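Local coordinates for protein berberine bridge enzyme-like 28 (Arabidopsis thaliana, PDB 5D79) that is an FAD-dependent oxidoreductase of the berberine bridge enzyme family, secreted to the plant cell wall and involved in adaptation to salt stress, at residues 130-138 with 148-159; 200-208 with 237-247. All coordinates share one frame; numbering follows the deposited sequence.

Contact 1 of 2, residues 130-138 with 148-159. With FAD (flavin-adenine dinucleotide), chain E; PO4 (phosphate ion), chain D.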
loop_
_atom_site.group_PDB
_atom_site.type_symbol
_atom_site.label_atom_id
_atom_site.label_comp_id
_atom_site.label_asym_id
_atom_site.label_seq_id
_atom_site.Cartn_x
_atom_site.Cartn_y
_atom_site.Cartn_z
ATOM N N LEU A 130 4.214 -14.120 7.929
ATOM C CA LEU A 130 5.655 -13.848 7.903
ATOM C C LEU A 130 6.154 -13.068 9.106
ATOM O O LEU A 130 7.276 -12.568 9.098
ATOM C CB LEU A 130 6.023 -13.085 6.634
ATOM C CG LEU A 130 5.731 -13.845 5.343
ATOM C CD1 LEU A 130 5.907 -12.945 4.148
ATOM C CD2 LEU A 130 6.644 -15.049 5.243
ATOM N N ARG A 131 5.328 -12.993 10.142
ATOM C CA ARG A 131 5.620 -12.192 11.321
ATOM C C ARG A 131 6.975 -12.475 11.980
ATOM O O ARG A 131 7.534 -11.602 12.628
ATOM C CB ARG A 131 4.516 -12.391 12.353
ATOM C CG ARG A 131 4.474 -13.775 12.989
ATOM C CD ARG A 131 3.292 -13.847 13.910
ATOM N NE ARG A 131 2.155 -13.195 13.275
ATOM C CZ ARG A 131 0.963 -13.042 13.836
ATOM N NH1 ARG A 131 0.740 -13.495 15.063
ATOM N NH2 ARG A 131 -0.005 -12.433 13.164
ATOM N N ASN A 132 7.500 -13.686 11.816
ATOM C CA ASN A 132 8.754 -14.074 12.465
ATOM C C ASN A 132 9.994 -13.725 11.651
ATOM O O ASN A 132 11.104 -13.701 12.185
ATOM C CB ASN A 132 8.756 -15.576 12.765
ATOM C CG ASN A 132 7.811 -15.947 13.884
ATOM O OD1 ASN A 132 7.471 -15.110 14.729
ATOM N ND2 ASN A 132 7.384 -17.209 13.907
ATOM N N LEU A 133 9.801 -13.472 10.359
ATOM C CA LEU A 133 10.903 -13.111 9.472
ATOM C C LEU A 133 10.865 -11.619 9.153
ATOM O O LEU A 133 10.370 -11.206 8.105
ATOM C CB LEU A 133 10.858 -13.938 8.182
ATOM C CG LEU A 133 11.001 -15.453 8.336
ATOM C CD1 LEU A 133 10.896 -16.167 6.993
ATOM C CD2 LEU A 133 12.314 -15.780 9.027
ATOM N N ARG A 134 11.397 -10.819 10.069
ATOM C CA ARG A 134 11.346 -9.370 9.940
ATOM C C ARG A 134 12.693 -8.727 10.235
ATOM O O ARG A 134 12.764 -7.564 10.648
ATOM C CB ARG A 134 10.274 -8.792 10.868
ATOM C CG ARG A 134 10.439 -9.138 12.326
ATOM C CD ARG A 134 9.321 -8.518 13.132
ATOM N NE ARG A 134 8.857 -9.406 14.189
ATOM C CZ ARG A 134 8.048 -9.036 15.177
ATOM N NH1 ARG A 134 7.673 -9.922 16.092
ATOM N NH2 ARG A 134 7.624 -7.781 15.255
ATOM N N SER A 135 13.761 -9.485 10.015
ATOM C CA SER A 135 15.105 -9.012 10.316
ATOM C C SER A 135 15.553 -7.940 9.330
ATOM O O SER A 135 15.412 -8.109 8.117
ATOM C CB SER A 135 16.092 -10.178 10.312
ATOM O OG SER A 135 15.779 -11.110 11.336
ATOM N N ILE A 136 16.093 -6.843 9.857
ATOM C CA ILE A 136 16.553 -5.736 9.032
ATOM C C ILE A 136 18.028 -5.458 9.250
ATOM O O ILE A 136 18.447 -5.048 10.321
ATOM C CB ILE A 136 15.753 -4.443 9.310
ATOM C CG1 ILE A 136 14.259 -4.679 9.056
ATOM C CG2 ILE A 136 16.268 -3.300 8.432
ATOM C CD1 ILE A 136 13.343 -3.615 9.610
ATOM N N SER A 137 18.818 -5.668 8.216
ATOM C CA SER A 137 20.234 -5.412 8.318
ATOM C C SER A 137 20.667 -4.416 7.246
ATOM O O SER A 137 20.711 -4.737 6.047
ATOM C CB SER A 137 21.006 -6.719 8.201
ATOM O OG SER A 137 20.380 -7.729 8.970
ATOM N N LEU A 138 20.973 -3.200 7.687
ATOM C CA LEU A 138 21.411 -2.141 6.795
ATOM C C LEU A 138 22.927 -2.081 6.694
ATOM O O LEU A 138 23.644 -2.549 7.579
ATOM C CB LEU A 138 20.879 -0.795 7.276
ATOM C CG LEU A 138 19.405 -0.805 7.670
ATOM C CD1 LEU A 138 19.011 0.553 8.236
ATOM C CD2 LEU A 138 18.548 -1.186 6.473
ATOM N N GLN A 148 13.811 -8.338 5.494
ATOM C CA GLN A 148 12.911 -9.480 5.449
ATOM C C GLN A 148 11.464 -9.014 5.405
ATOM O O GLN A 148 11.077 -8.070 6.098
ATOM C CB GLN A 148 13.133 -10.397 6.645
ATOM C CG GLN A 148 14.511 -11.015 6.700
ATOM C CD GLN A 148 14.543 -12.260 7.569
ATOM O OE1 GLN A 148 13.883 -12.321 8.595
ATOM N NE2 GLN A 148 15.297 -13.263 7.146
ATOM N N THR A 149 10.665 -9.697 4.595
ATOM C CA THR A 149 9.327 -9.233 4.229
ATOM C C THR A 149 8.285 -9.213 5.358
ATOM O O THR A 149 7.175 -8.704 5.171
ATOM C CB THR A 149 8.776 -10.094 3.086
ATOM O OG1 THR A 149 9.016 -11.475 3.387
ATOM C CG2 THR A 149 9.469 -9.723 1.774
ATOM N N GLY A 150 8.630 -9.765 6.520
ATOM C CA GLY A 150 7.734 -9.736 7.661
ATOM C C GLY A 150 7.813 -8.414 8.398
ATOM O O GLY A 150 7.011 -8.145 9.295
ATOM N N ALA A 151 8.781 -7.588 8.006
ATOM C CA ALA A 151 9.017 -6.302 8.640
ATOM C C ALA A 151 7.962 -5.284 8.235
ATOM O O ALA A 151 7.382 -5.379 7.155
ATOM C CB ALA A 151 10.398 -5.797 8.294
ATOM N N THR A 152 7.696 -4.315 9.107
ATOM C CA THR A 152 6.804 -3.239 8.731
ATOM C C THR A 152 7.631 -2.073 8.256
ATOM O O THR A 152 8.815 -1.990 8.559
ATOM C CB THR A 152 5.913 -2.760 9.881
ATOM O OG1 THR A 152 6.723 -2.105 10.867
ATOM C CG2 THR A 152 5.128 -3.918 10.501
ATOM N N ALA A 153 6.992 -1.178 7.513
ATOM C CA ALA A 153 7.589 0.084 7.117
ATOM C C ALA A 153 8.083 0.885 8.340
ATOM O O ALA A 153 9.162 1.477 8.307
ATOM C CB ALA A 153 6.595 0.893 6.310
ATOM N N GLY A 154 7.301 0.885 9.415
ATOM C CA GLY A 154 7.715 1.518 10.652
ATOM C C GLY A 154 9.001 0.961 11.250
ATOM O O GLY A 154 9.856 1.718 11.716
ATOM N N GLU A 155 9.146 -0.359 11.244
ATOM C CA GLU A 155 10.352 -0.984 11.780
ATOM C C GLU A 155 11.556 -0.586 10.926
ATOM O O GLU A 155 12.637 -0.283 11.450
ATOM C CB GLU A 155 10.198 -2.514 11.843
ATOM C CG GLU A 155 9.236 -3.005 12.929
ATOM C CD GLU A 155 8.687 -4.424 12.689
ATOM O OE1 GLU A 155 8.989 -5.042 11.641
ATOM O OE2 GLU A 155 7.938 -4.910 13.563
ATOM N N LEU A 156 11.361 -0.580 9.610
ATOM C CA LEU A 156 12.421 -0.194 8.691
ATOM C C LEU A 156 12.839 1.259 8.936
ATOM O O LEU A 156 14.034 1.574 9.066
ATOM C CB LEU A 156 11.973 -0.384 7.244
ATOM C CG LEU A 156 12.957 0.185 6.232
ATOM C CD1 LEU A 156 14.269 -0.580 6.298
ATOM C CD2 LEU A 156 12.363 0.142 4.838
ATOM N N TYR A 157 11.842 2.134 8.997
ATOM C CA TYR A 157 12.064 3.534 9.305
ATOM C C TYR A 157 12.890 3.691 10.574
ATOM O O TYR A 157 13.850 4.470 10.620
ATOM C CB TYR A 157 10.729 4.255 9.462
ATOM C CG TYR A 157 10.009 4.466 8.165
ATOM C CD1 TYR A 157 10.679 4.368 6.958
ATOM C CD2 TYR A 157 8.650 4.769 8.139
ATOM C CE1 TYR A 157 10.012 4.568 5.755
ATOM C CE2 TYR A 157 7.978 4.978 6.941
ATOM C CZ TYR A 157 8.670 4.878 5.761
ATOM O OH TYR A 157 8.028 5.077 4.571
ATOM N N TYR A 158 12.511 2.935 11.598
ATOM C CA TYR A 158 13.135 3.034 12.911
ATOM C C TYR A 158 14.598 2.649 12.844
ATOM O O TYR A 158 15.447 3.284 13.458
ATOM C CB TYR A 158 12.404 2.148 13.915
ATOM C CG TYR A 158 12.923 2.252 15.320
ATOM C CD1 TYR A 158 12.707 3.401 16.081
ATOM C CD2 TYR A 158 13.618 1.197 15.902
ATOM C CE1 TYR A 158 13.173 3.493 17.383
ATOM C CE2 TYR A 158 14.086 1.279 17.201
ATOM C CZ TYR A 158 13.862 2.426 17.937
ATOM O OH TYR A 158 14.334 2.499 19.227
ATOM N N GLU A 159 14.886 1.606 12.080
ATOM C CA GLU A 159 16.242 1.085 11.982
ATOM C C GLU A 159 17.156 2.115 11.302
ATOM O O GLU A 159 18.239 2.433 11.797
ATOM C CB GLU A 159 16.211 -0.259 11.240
ATOM C CG GLU A 159 17.520 -1.035 11.198
ATOM C CD GLU A 159 18.117 -1.340 12.567
ATOM O OE1 GLU A 159 17.364 -1.592 13.552
ATOM O OE2 GLU A 159 19.369 -1.327 12.632
HETATM P PA FAD E . -0.759 -7.909 3.551
HETATM O O1A FAD E . -2.245 -8.100 3.723
HETATM O O2A FAD E . 0.056 -8.751 4.505
HETATM O O5B FAD E . -0.354 -8.185 2.011
HETATM C C5B FAD E . -1.106 -7.630 0.941
HETATM C C4B FAD E . -0.945 -8.418 -0.366
HETATM O O4B FAD E . 0.430 -8.667 -0.597
HETATM C C3B FAD E . -1.648 -9.766 -0.291
HETATM O O3B FAD E . -2.209 -10.119 -1.538
HETATM C C2B FAD E . -0.526 -10.713 0.095
HETATM O O2B FAD E . -0.753 -12.036 -0.355
HETATM C C1B FAD E . 0.704 -10.055 -0.525
HETATM N N9A FAD E . 1.965 -10.300 0.207
HETATM C C8A FAD E . 2.333 -9.873 1.464
HETATM N N7A FAD E . 3.591 -10.319 1.717
HETATM C C5A FAD E . 4.032 -11.020 0.646
HETATM C C6A FAD E . 5.222 -11.691 0.362
HETATM N N6A FAD E . 6.296 -11.526 1.125
HETATM N N1A FAD E . 5.374 -12.328 -0.854
HETATM C C2A FAD E . 4.359 -12.294 -1.785
HETATM N N3A FAD E . 3.182 -11.632 -1.495
HETATM C C4A FAD E . 3.019 -11.007 -0.306
HETATM N N1 FAD E . -0.179 2.179 0.476
HETATM C C2 FAD E . 0.519 3.230 -0.095
HETATM O O2 FAD E . 1.356 3.018 -0.981
HETATM N N3 FAD E . 0.286 4.525 0.350
HETATM C C4 FAD E . -0.635 4.787 1.351
HETATM O O4 FAD E . -0.732 5.931 1.798
HETATM C C4X FAD E . -1.321 3.723 1.939
HETATM N N5 FAD E . -2.149 3.925 3.032
HETATM C C5X FAD E . -2.568 2.835 3.782
HETATM C C6 FAD E . -3.187 3.003 5.019
HETATM C C7 FAD E . -3.610 1.896 5.759
HETATM C C7M FAD E . -4.286 2.090 7.083
HETATM C C8 FAD E . -3.371 0.605 5.283
HETATM C C8M FAD E . -3.836 -0.601 6.045
HETATM C C9 FAD E . -2.756 0.437 4.048
HETATM C C9A FAD E . -2.400 1.546 3.273
HETATM N N10 FAD E . -1.818 1.385 2.025
HETATM C C10 FAD E . -1.059 2.416 1.510
HETATM C "C1'" FAD E . -1.944 0.086 1.289
HETATM C "C2'" FAD E . -0.823 -0.892 1.584
HETATM O "O2'" FAD E . 0.386 -0.378 1.069
HETATM C "C3'" FAD E . -1.187 -2.220 0.931
HETATM O "O3'" FAD E . -2.332 -2.733 1.577
HETATM C "C4'" FAD E . -0.091 -3.247 1.075
HETATM O "O4'" FAD E . -0.212 -4.214 0.064
HETATM C "C5'" FAD E . -0.257 -3.974 2.391
HETATM O "O5'" FAD E . 0.934 -4.670 2.675
HETATM P P FAD E . 0.954 -5.594 3.986
HETATM O O1P FAD E . 2.176 -6.474 3.974
HETATM O O2P FAD E . 0.898 -4.755 5.238
HETATM O O3P FAD E . -0.461 -6.344 3.792
HETATM P P PO4 D . 17.714 -11.955 4.416
HETATM O O1 PO4 D . 17.374 -10.575 3.913
HETATM O O2 PO4 D . 19.019 -12.383 3.783
HETATM O O3 PO4 D . 17.835 -11.920 5.918
HETATM O O4 PO4 D . 16.616 -12.922 4.043
HETATM O O HOH W 1 9.454 -12.856 5.679
HETATM O O HOH W 2 11.772 -5.681 12.262
HETATM O O HOH W 3 20.934 -2.903 10.705
#

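Contact 2 of 2, residues 200-208 with 237-247. With FAD (flavin-adenine dinucleotide), chain E.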
loop_
_atom_site.group_PDB
_atom_site.type_symbol
_atom_site.label_atom_id
_atom_site.label_comp_id
_atom_site.label_asym_id
_atom_site.label_seq_id
_atom_site.Cartn_x
_atom_site.Cartn_y
_atom_site.Cartn_z
ATOM N N ASP A 200 10.586 1.223 -6.787
ATOM C CA ASP A 200 11.549 1.869 -7.665
ATOM C C ASP A 200 12.934 1.904 -7.051
ATOM O O ASP A 200 13.887 2.328 -7.709
ATOM C CB ASP A 200 11.103 3.293 -7.996
ATOM C CG ASP A 200 9.799 3.332 -8.765
ATOM O OD1 ASP A 200 9.432 2.312 -9.392
ATOM O OD2 ASP A 200 9.142 4.384 -8.743
ATOM N N ASN A 201 13.043 1.449 -5.801
ATOM C CA ASN A 201 14.276 1.568 -5.023
ATOM C C ASN A 201 14.731 0.252 -4.403
ATOM O O ASN A 201 15.284 0.204 -3.298
ATOM C CB ASN A 201 14.092 2.628 -3.945
ATOM C CG ASN A 201 13.947 4.018 -4.531
ATOM O OD1 ASN A 201 14.935 4.711 -4.737
ATOM N ND2 ASN A 201 12.714 4.420 -4.824
ATOM N N ILE A 202 14.506 -0.816 -5.144
ATOM C CA ILE A 202 14.887 -2.151 -4.719
ATOM C C ILE A 202 15.850 -2.755 -5.735
ATOM O O ILE A 202 15.588 -2.744 -6.938
ATOM C CB ILE A 202 13.645 -3.025 -4.545
ATOM C CG1 ILE A 202 12.852 -2.519 -3.332
ATOM C CG2 ILE A 202 14.044 -4.493 -4.422
ATOM C CD1 ILE A 202 11.403 -2.894 -3.316
ATOM N N ILE A 203 16.977 -3.263 -5.250
ATOM C CA ILE A 203 18.070 -3.629 -6.137
ATOM C C ILE A 203 18.389 -5.129 -6.168
ATOM O O ILE A 203 19.202 -5.576 -6.970
ATOM C CB ILE A 203 19.339 -2.850 -5.751
ATOM C CG1 ILE A 203 19.617 -3.002 -4.263
ATOM C CG2 ILE A 203 19.190 -1.373 -6.100
ATOM C CD1 ILE A 203 20.956 -2.436 -3.836
ATOM N N ASP A 204 17.750 -5.896 -5.291
ATOM C CA ASP A 204 17.870 -7.361 -5.258
ATOM C C ASP A 204 16.763 -7.863 -4.338
ATOM O O ASP A 204 16.150 -7.071 -3.624
ATOM C CB ASP A 204 19.257 -7.824 -4.768
ATOM C CG ASP A 204 19.559 -9.298 -5.106
ATOM O OD1 ASP A 204 18.620 -10.106 -5.271
ATOM O OD2 ASP A 204 20.752 -9.656 -5.193
ATOM N N ALA A 205 16.500 -9.163 -4.353
ATOM C CA ALA A 205 15.418 -9.718 -3.556
ATOM C C ALA A 205 15.556 -11.211 -3.486
ATOM O O ALA A 205 16.212 -11.811 -4.319
ATOM C CB ALA A 205 14.069 -9.345 -4.150
ATOM N N LEU A 206 14.935 -11.811 -2.481
ATOM C CA LEU A 206 14.858 -13.262 -2.397
ATOM C C LEU A 206 13.405 -13.669 -2.540
ATOM O O LEU A 206 12.545 -13.115 -1.861
ATOM C CB LEU A 206 15.424 -13.781 -1.070
ATOM C CG LEU A 206 16.872 -13.465 -0.710
ATOM C CD1 LEU A 206 17.149 -13.893 0.718
ATOM C CD2 LEU A 206 17.811 -14.149 -1.665
ATOM N N VAL A 207 13.127 -14.622 -3.421
ATOM C CA VAL A 207 11.765 -15.121 -3.571
ATOM C C VAL A 207 11.746 -16.666 -3.632
ATOM O O VAL A 207 12.645 -17.290 -4.197
ATOM C CB VAL A 207 11.089 -14.490 -4.832
ATOM C CG1 VAL A 207 11.837 -14.865 -6.097
ATOM C CG2 VAL A 207 9.616 -14.882 -4.937
ATOM N N VAL A 208 10.745 -17.281 -3.008
ATOM C CA VAL A 208 10.508 -18.708 -3.198
ATOM C C VAL A 208 9.466 -18.892 -4.296
ATOM O O VAL A 208 8.349 -18.366 -4.190
ATOM C CB VAL A 208 10.039 -19.401 -1.906
ATOM C CG1 VAL A 208 9.546 -20.831 -2.194
ATOM C CG2 VAL A 208 11.155 -19.397 -0.866
ATOM N N GLY A 237 4.925 -15.569 -6.153
ATOM C CA GLY A 237 5.689 -16.395 -5.232
ATOM C C GLY A 237 5.606 -15.951 -3.785
ATOM O O GLY A 237 4.710 -15.198 -3.410
ATOM N N VAL A 238 6.530 -16.440 -2.961
ATOM C CA VAL A 238 6.688 -15.911 -1.612
ATOM C C VAL A 238 7.995 -15.152 -1.511
ATOM O O VAL A 238 9.067 -15.752 -1.451
ATOM C CB VAL A 238 6.670 -17.001 -0.529
ATOM C CG1 VAL A 238 6.703 -16.346 0.856
ATOM C CG2 VAL A 238 5.439 -17.876 -0.672
ATOM N N ILE A 239 7.893 -13.827 -1.483
ATOM C CA ILE A 239 9.064 -12.974 -1.389
ATOM C C ILE A 239 9.584 -13.007 0.047
ATOM O O ILE A 239 8.845 -12.714 0.993
ATOM C CB ILE A 239 8.750 -11.522 -1.825
ATOM C CG1 ILE A 239 7.977 -11.532 -3.144
ATOM C CG2 ILE A 239 10.033 -10.724 -1.982
ATOM C CD1 ILE A 239 7.266 -10.256 -3.452
ATOM N N LEU A 240 10.856 -13.380 0.201
ATOM C CA LEU A 240 11.441 -13.580 1.513
ATOM C C LEU A 240 12.117 -12.322 2.038
ATOM O O LEU A 240 12.104 -12.054 3.254
ATOM C CB LEU A 240 12.445 -14.727 1.469
ATOM C CG LEU A 240 11.886 -16.131 1.247
ATOM C CD1 LEU A 240 13.031 -17.124 1.245
ATOM C CD2 LEU A 240 10.839 -16.498 2.295
ATOM N N SER A 241 12.701 -11.548 1.124
ATOM C CA SER A 241 13.503 -10.406 1.534
ATOM C C SER A 241 13.663 -9.380 0.409
ATOM O O SER A 241 13.619 -9.731 -0.770
ATOM C CB SER A 241 14.866 -10.901 2.018
ATOM O OG SER A 241 15.488 -9.933 2.829
ATOM N N TRP A 242 13.817 -8.111 0.783
ATOM C CA TRP A 242 14.124 -7.046 -0.174
ATOM C C TRP A 242 15.538 -6.556 0.070
ATOM O O TRP A 242 15.953 -6.425 1.225
ATOM C CB TRP A 242 13.182 -5.841 -0.043
ATOM C CG TRP A 242 11.723 -6.081 -0.218
ATOM C CD1 TRP A 242 10.758 -5.952 0.737
ATOM C CD2 TRP A 242 11.044 -6.441 -1.427
ATOM N NE1 TRP A 242 9.521 -6.236 0.206
ATOM C CE2 TRP A 242 9.668 -6.536 -1.122
ATOM C CE3 TRP A 242 11.469 -6.714 -2.734
ATOM C CZ2 TRP A 242 8.710 -6.882 -2.077
ATOM C CZ3 TRP A 242 10.516 -7.062 -3.682
ATOM C CH2 TRP A 242 9.150 -7.146 -3.345
ATOM N N LYS A 243 16.275 -6.260 -0.997
ATOM C CA LYS A 243 17.508 -5.489 -0.840
ATOM C C LYS A 243 17.229 -4.063 -1.273
ATOM O O LYS A 243 17.048 -3.792 -2.456
ATOM C CB LYS A 243 18.683 -6.076 -1.636
ATOM C CG LYS A 243 20.021 -5.441 -1.235
ATOM C CD LYS A 243 21.215 -6.116 -1.885
ATOM C CE LYS A 243 22.497 -5.374 -1.536
ATOM N NZ LYS A 243 23.713 -6.211 -1.789
ATOM N N VAL A 244 17.168 -3.162 -0.295
ATOM C CA VAL A 244 16.804 -1.776 -0.553
ATOM C C VAL A 244 18.011 -0.892 -0.861
ATOM O O VAL A 244 19.141 -1.170 -0.455
ATOM C CB VAL A 244 16.014 -1.161 0.645
ATOM C CG1 VAL A 244 14.743 -1.942 0.898
ATOM C CG2 VAL A 244 16.867 -1.108 1.902
ATOM N N LYS A 245 17.752 0.168 -1.616
ATOM C CA LYS A 245 18.721 1.226 -1.822
ATOM C C LYS A 245 18.299 2.427 -0.973
ATOM O O LYS A 245 17.209 2.966 -1.148
ATOM C CB LYS A 245 18.807 1.600 -3.307
ATOM C CG LYS A 245 19.970 2.496 -3.651
ATOM C CD LYS A 245 21.276 1.825 -3.270
ATOM C CE LYS A 245 22.359 2.845 -3.025
ATOM N NZ LYS A 245 23.641 2.178 -2.711
ATOM N N LEU A 246 19.150 2.828 -0.036
ATOM C CA LEU A 246 18.854 3.972 0.827
ATOM C C LEU A 246 19.130 5.293 0.104
ATOM O O LEU A 246 20.103 5.412 -0.630
ATOM C CB LEU A 246 19.666 3.887 2.122
ATOM C CG LEU A 246 19.434 2.625 2.974
ATOM C CD1 LEU A 246 20.311 2.604 4.229
ATOM C CD2 LEU A 246 17.951 2.431 3.337
ATOM N N VAL A 247 18.260 6.280 0.303
ATOM C CA VAL A 247 18.347 7.531 -0.438
ATOM C C VAL A 247 18.763 8.653 0.490
ATOM O O VAL A 247 18.599 8.562 1.703
ATOM C CB VAL A 247 17.013 7.884 -1.134
ATOM C CG1 VAL A 247 16.661 6.814 -2.172
ATOM C CG2 VAL A 247 15.902 8.048 -0.121
HETATM P PA FAD E . -0.759 -7.909 3.551
HETATM O O1A FAD E . -2.245 -8.100 3.723
HETATM O O2A FAD E . 0.056 -8.751 4.505
HETATM O O5B FAD E . -0.354 -8.185 2.011
HETATM C C5B FAD E . -1.106 -7.630 0.941
HETATM C C4B FAD E . -0.945 -8.418 -0.366
HETATM O O4B FAD E . 0.430 -8.667 -0.597
HETATM C C3B FAD E . -1.648 -9.766 -0.291
HETATM O O3B FAD E . -2.209 -10.119 -1.538
HETATM C C2B FAD E . -0.526 -10.713 0.095
HETATM O O2B FAD E . -0.753 -12.036 -0.355
HETATM C C1B FAD E . 0.704 -10.055 -0.525
HETATM N N9A FAD E . 1.965 -10.300 0.207
HETATM C C8A FAD E . 2.333 -9.873 1.464
HETATM N N7A FAD E . 3.591 -10.319 1.717
HETATM C C5A FAD E . 4.032 -11.020 0.646
HETATM C C6A FAD E . 5.222 -11.691 0.362
HETATM N N6A FAD E . 6.296 -11.526 1.125
HETATM N N1A FAD E . 5.374 -12.328 -0.854
HETATM C C2A FAD E . 4.359 -12.294 -1.785
HETATM N N3A FAD E . 3.182 -11.632 -1.495
HETATM C C4A FAD E . 3.019 -11.007 -0.306
HETATM N N1 FAD E . -0.179 2.179 0.476
HETATM C C2 FAD E . 0.519 3.230 -0.095
HETATM O O2 FAD E . 1.356 3.018 -0.981
HETATM N N3 FAD E . 0.286 4.525 0.350
HETATM C C4 FAD E . -0.635 4.787 1.351
HETATM O O4 FAD E . -0.732 5.931 1.798
HETATM C C4X FAD E . -1.321 3.723 1.939
HETATM N N5 FAD E . -2.149 3.925 3.032
HETATM C C5X FAD E . -2.568 2.835 3.782
HETATM C C6 FAD E . -3.187 3.003 5.019
HETATM C C7 FAD E . -3.610 1.896 5.759
HETATM C C7M FAD E . -4.286 2.090 7.083
HETATM C C8 FAD E . -3.371 0.605 5.283
HETATM C C8M FAD E . -3.836 -0.601 6.045
HETATM C C9 FAD E . -2.756 0.437 4.048
HETATM C C9A FAD E . -2.400 1.546 3.273
HETATM N N10 FAD E . -1.818 1.385 2.025
HETATM C C10 FAD E . -1.059 2.416 1.510
HETATM C "C1'" FAD E . -1.944 0.086 1.289
HETATM C "C2'" FAD E . -0.823 -0.892 1.584
HETATM O "O2'" FAD E . 0.386 -0.378 1.069
HETATM C "C3'" FAD E . -1.187 -2.220 0.931
HETATM O "O3'" FAD E . -2.332 -2.733 1.577
HETATM C "C4'" FAD E . -0.091 -3.247 1.075
HETATM O "O4'" FAD E . -0.212 -4.214 0.064
HETATM C "C5'" FAD E . -0.257 -3.974 2.391
HETATM O "O5'" FAD E . 0.934 -4.670 2.675
HETATM P P FAD E . 0.954 -5.594 3.986
HETATM O O1P FAD E . 2.176 -6.474 3.974
HETATM O O2P FAD E . 0.898 -4.755 5.238
HETATM O O3P FAD E . -0.461 -6.344 3.792
#

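Contact 1 of 2, residues 130-138 with 148-159
At the adenine end of the FAD pocket, Leu130 and Thr149 meet beside the exocyclic amino group of the cofactor: Leu130 CD1 lies 3.5 Å from Thr149 OG1, and both side chains touch FAD N6A. The threonine hydroxyl is bonded to Ile239 O and takes a water that also donates to Leu133 O. Beyond it the two backbones close up. Gly150 N donates to Leu133 O (2.8 Å), and Gly150 CA sits 3.2 Å from Leu130 O in a CA-H...O contact, so close that any side chain at this glycine would collide with the Leu130 and Leu133 carbonyls. Gln148 closes a ring with Ser135: its backbone N gives a nearly straight bond to Ser135 O, while its side chain, extended beyond CG, lets OE1 accept from Ser135 N at 3.2 Å, the donor tilted 33° out of the amide plane. NE2, at the other end of that amide, makes two weak bonds to a phosphate ion. All this belongs to the FAD-binding PCMH-type domain, where strand 136-139 leads into a hairpin with 144-148 and the chain then enters helix 153-163. A capping box starts that helix: Glu155 N donates to Thr152 OG1, and Thr152 N reaches Glu155 OE1 from above the carboxylate plane. Glu155 OE2 meets the edge of the Arg134 guanidinium in a long salt bridge (NH2 to OE2 3.3 Å), the planes 37° apart, and has a second partner in Arg358. With CG1 beside its backbone N (chi1 -58°), Ile136 lays CD1 against the first helical turn, 3.6 Å from Leu156 N.

Contact 2 of 2, residues 200-208 with 237-247
Ile202 lies obliquely against Trp242, its CD1 over one face of the indole, 4.2 Å from the centroid of the six-membered ring in a CH-pi contact. Ile239 CG2 covers the opposite face near the rim, and Trp242 NE1 is tied to Val179 O. The indole is thereby pinned between two isoleucines, with Ala205 CB reaching CE3 obliquely. On the other face of the strand pair, Asp204 CB packs 3.6 Å from Lys243 CB. The lysine runs fully extended, CG anti to the backbone N (chi1 -168°), carrying its amine away from the contact. Ile203 crosses this chain at a slant, CG1 lying 3.9 Å from Lys243 CG, and its CD1 reaches along to Lys243 CE; its CG2 borders Lys245 CB. With an alanine in place of Ile203, the Lys243 methylenes would probably lose this apolar cover and that chain would be freer to swing. The backbones are joined at the same place, Ile203 N donating to Lys243 O (2.8 Å). Farther along, Val208 CG2 and Leu240 CD1 meet at 3.6 Å, on the side covered by helix 87-100. Leu206 O accepts from Leu240 N at 2.7 Å and only weakly from Ser241 N, so two residues face one. Just past this point Ile239 grips the edge of the adenine, its N donating to FAD N1A (3.0 Å) and its O accepting from FAD N6A, a backbone pair that mimics base pairing. The arrangement is an antiparallel strand pair with a classic beta bulge, whose 237-239 end lines the adenine pocket of the PCMH-type FAD domain.

In the fold
Contact 1 closes before contact 2 opens along the chain, and their centres lie about 12 Å apart on the same side of the molecule. Both belong to the FAD-binding PCMH-type region and reach one antiparallel sheet, in which strand 238-248 pairs with both 144-148 and 202-208. They touch directly where Thr149 meets the bulged strand: Thr149 N lies 3.1 Å from Leu240 O, probably a hydrogen bond. Ile239 O is shared by the threonine and the adenine amino group. Together the contacts contribute Leu130, Thr149 and residues 237-239 to the adenine end of the FAD pocket, while helix 153-163 of contact 1 leads away from the cofactor.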